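Local coordinates for protein pyruvate kinase (Pseudomonas aeruginosa, PDB 6QXL) that probably catalyses the last step of glycolysis, transferring phosphate from phosphoenolpyruvate to ADP to give pyruvate and ATP, at residues Ala28-Ala33 against Arg61-Leu66. Residues are numbered along the deposited sequence; the frame is centred on the assembly and turned at random.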
ATOM      1  N   ALA A  28     -24.469  28.806  19.803  1.00 55.97           N
ATOM      2  CA  ALA A  28     -24.668  27.697  18.877  1.00 48.10           C
ATOM      3  C   ALA A  28     -23.340  27.118  18.384  1.00 49.59           C
ATOM      4  O   ALA A  28     -23.313  26.014  17.832  1.00 47.46           O
ATOM      5  CB  ALA A  28     -25.533  28.122  17.706  1.00 48.28           C
ATOM      6  N   GLY A  29     -22.258  27.877  18.557  1.00 47.49           N
ATOM      7  CA  GLY A  29     -20.922  27.374  18.346  1.00 46.72           C
ATOM      8  C   GLY A  29     -20.102  28.012  17.251  1.00 43.88           C
ATOM      9  O   GLY A  29     -19.118  27.417  16.816  1.00 47.20           O
ATOM     10  N   ILE A  30     -20.416  29.213  16.790  1.00 43.67           N
ATOM     11  CA  ILE A  30     -19.581  29.774  15.736  1.00 41.11           C
ATOM     12  C   ILE A  30     -18.146  29.934  16.226  1.00 38.43           C
ATOM     13  O   ILE A  30     -17.909  30.272  17.372  1.00 42.57           O
ATOM     14  CB  ILE A  30     -20.111  31.103  15.167  1.00 40.83           C
ATOM     15  CG1 ILE A  30     -20.098  32.238  16.177  1.00 42.48           C
ATOM     16  CG2 ILE A  30     -21.518  30.934  14.609  1.00 43.07           C
ATOM     17  CD1 ILE A  30     -19.946  33.582  15.484  1.00 46.68           C
ATOM     18  N   ASP A  31     -17.193  29.667  15.359  1.00 40.06           N
ATOM     19  CA  ASP A  31     -15.786  29.824  15.699  1.00 38.09           C
ATOM     20  C   ASP A  31     -15.169  31.066  15.041  1.00 36.27           C
ATOM     21  O   ASP A  31     -14.145  31.561  15.509  1.00 36.50           O
ATOM     22  CB  ASP A  31     -15.011  28.549  15.323  1.00 37.58           C
ATOM     23  CG  ASP A  31     -15.677  27.264  15.875  1.00 40.58           C
ATOM     24  OD1 ASP A  31     -15.563  26.957  17.108  1.00 46.51           O
ATOM     25  OD2 ASP A  31     -16.343  26.552  15.069  1.00 40.25           O
ATOM     26  N   VAL A  32     -15.761  31.557  13.953  1.00 36.53           N
ATOM     27  CA  VAL A  32     -15.243  32.740  13.257  1.00 40.12           C
ATOM     28  C   VAL A  32     -16.418  33.547  12.711  1.00 41.93           C
ATOM     29  O   VAL A  32     -17.333  32.987  12.112  1.00 45.21           O
ATOM     30  CB  VAL A  32     -14.338  32.363  12.076  1.00 38.37           C
ATOM     31  CG1 VAL A  32     -13.809  33.599  11.352  1.00 38.33           C
ATOM     32  CG2 VAL A  32     -13.194  31.518  12.556  1.00 39.22           C
ATOM     33  N   ALA A  33     -16.379  34.860  12.919  1.00 38.97           N
ATOM     34  CA  ALA A  33     -17.357  35.757  12.351  1.00 37.94           C
ATOM     35  C   ALA A  33     -16.711  36.471  11.181  1.00 40.91           C
ATOM     36  O   ALA A  33     -15.628  37.058  11.326  1.00 39.33           O
ATOM     37  CB  ALA A  33     -17.826  36.762  13.389  1.00 38.01           C
ATOM     38  N   ARG A  61     -15.632  31.739  25.188  1.00 57.28           N
ATOM     39  CA  ARG A  61     -15.402  31.247  23.853  1.00 52.52           C
ATOM     40  C   ARG A  61     -14.405  32.164  23.164  1.00 50.26           C
ATOM     41  O   ARG A  61     -14.244  33.342  23.512  1.00 41.91           O
ATOM     42  CB  ARG A  61     -16.706  31.212  23.070  1.00 51.13           C
ATOM     43  CG  ARG A  61     -17.713  30.187  23.573  1.00 50.62           C
ATOM     44  CD  ARG A  61     -17.479  28.850  22.951  1.00 55.36           C
ATOM     45  NE  ARG A  61     -17.614  28.887  21.508  1.00 58.23           N
ATOM     46  CZ  ARG A  61     -17.241  27.904  20.683  1.00 62.43           C
ATOM     47  NH1 ARG A  61     -16.761  26.757  21.157  1.00 55.78           N
ATOM     48  NH2 ARG A  61     -17.430  28.044  19.358  1.00 73.27           N
ATOM     49  N   PHE A  62     -13.748  31.604  22.160  1.00 52.87           N
ATOM     50  CA  PHE A  62     -12.722  32.317  21.430  1.00 54.07           C
ATOM     51  C   PHE A  62     -13.127  32.312  19.977  1.00 52.21           C
ATOM     52  O   PHE A  62     -13.011  31.299  19.291  1.00 56.11           O
ATOM     53  CB  PHE A  62     -11.363  31.663  21.669  1.00 51.97           C
ATOM     54  CG  PHE A  62     -10.981  31.668  23.106  1.00 53.37           C
ATOM     55  CD1 PHE A  62     -11.430  30.646  23.953  1.00 58.02           C
ATOM     56  CD2 PHE A  62     -10.257  32.724  23.645  1.00 49.31           C
ATOM     57  CE1 PHE A  62     -11.128  30.656  25.299  1.00 53.98           C
ATOM     58  CE2 PHE A  62      -9.926  32.736  24.985  1.00 47.10           C
ATOM     59  CZ  PHE A  62     -10.385  31.724  25.813  1.00 52.36           C
ATOM     60  N   VAL A  63     -13.664  33.450  19.539  1.00 49.52           N
ATOM     61  CA  VAL A  63     -14.153  33.627  18.193  1.00 44.29           C
ATOM     62  C   VAL A  63     -13.247  34.600  17.450  1.00 40.57           C
ATOM     63  O   VAL A  63     -13.052  35.729  17.874  1.00 35.89           O
ATOM     64  CB  VAL A  63     -15.593  34.147  18.203  1.00 50.76           C
ATOM     65  CG1 VAL A  63     -16.084  34.416  16.776  1.00 59.77           C
ATOM     66  CG2 VAL A  63     -16.507  33.148  18.939  1.00 51.12           C
ATOM     67  N   ALA A  64     -12.687  34.155  16.332  1.00 37.21           N
ATOM     68  CA  ALA A  64     -11.884  35.035  15.502  1.00 41.57           C
ATOM     69  C   ALA A  64     -12.786  35.937  14.678  1.00 43.87           C
ATOM     70  O   ALA A  64     -13.963  35.640  14.484  1.00 41.10           O
ATOM     71  CB  ALA A  64     -10.979  34.223  14.585  1.00 46.78           C
ATOM     72  N   LEU A  65     -12.197  37.029  14.193  1.00 39.18           N
ATOM     73  CA  LEU A  65     -12.848  37.935  13.287  1.00 41.76           C
ATOM     74  C   LEU A  65     -12.101  37.948  11.982  1.00 44.55           C
ATOM     75  O   LEU A  65     -10.898  38.184  11.943  1.00 46.90           O
ATOM     76  CB  LEU A  65     -12.903  39.356  13.851  1.00 44.93           C
ATOM     77  CG  LEU A  65     -13.641  39.574  15.166  1.00 47.00           C
ATOM     78  CD1 LEU A  65     -13.844  41.095  15.394  1.00 46.49           C
ATOM     79  CD2 LEU A  65     -14.977  38.849  15.238  1.00 47.71           C
ATOM     80  N   LEU A  66     -12.843  37.702  10.908  1.00 46.88           N
ATOM     81  CA  LEU A  66     -12.295  37.673   9.575  1.00 49.93           C
ATOM     82  C   LEU A  66     -12.937  38.813   8.805  1.00 51.67           C
ATOM     83  O   LEU A  66     -14.166  38.946   8.807  1.00 49.15           O
ATOM     84  CB  LEU A  66     -12.604  36.324   8.923  1.00 44.69           C
ATOM     85  CG  LEU A  66     -12.092  36.134   7.499  1.00 44.85           C
ATOM     86  CD1 LEU A  66     -11.739  34.685   7.279  1.00 48.92           C
ATOM     87  CD2 LEU A  66     -13.104  36.559   6.467  1.00 43.97           C
TER
HETATM   88  O   HOH W   1     -13.945  28.688  18.560  1.00 64.62           O
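Arg61 reaches Asp31 with a side chain bent at both chi2 (-87°) and chi3 (-61°), while the carboxylate of Asp31, its CG beside the backbone N, swings back to meet it. NH2 of Arg61 forms a salt bridge with OD1 of Asp31 at 3.1 Å, approaching from above the carboxylate plane, and the two flat groups are turned 55° against each other. The same NH2 gives a bent hydrogen bond to O of Ile30 (3.0 Å), which lies near the guanidinium plane at its edge, although the nitrogen itself stands well above the carbonyl plane. One nitrogen thus ties together a side chain and a main-chain carbonyl just beyond the Schellman motif whose positive-phi residue is Gly29. A water donates to both OD1 of Asp31 and O of Phe62, adding a second link, while OD2 of Asp31 forms a salt bridge with Arg4 and accepts a hydrogen bond from the backbone N of Ile8.

Further along, 28-33 and 61-66 illustrate parallel pairing: N of Ala64 hydrogen-bonds to O of Asp31, and N of Ala33 to O of Ala64 (3.0 Å). The next hydrogen bond, from N of Leu66 to O of Ala33, is nearly straight at 2.9 Å. Val32 and Ala64 share one face of the sheet, where CG2 of Val32 meets CB of Ala64 at 4.0 Å and its CG1 packs on CB of Leu66. On the other face, CB of Ala33 touches CD2 of Leu65 at 4.0 Å.

Here two neighbouring strands of the TIM barrel, 32-36 and 64-68, are joined by the beta-alpha-beta crossover through helix 42-58. That helix packs against Val63 and Leu65, strand 7-11 borders the other edge of strand 32-36, and helix 325-340 lies against Ile30.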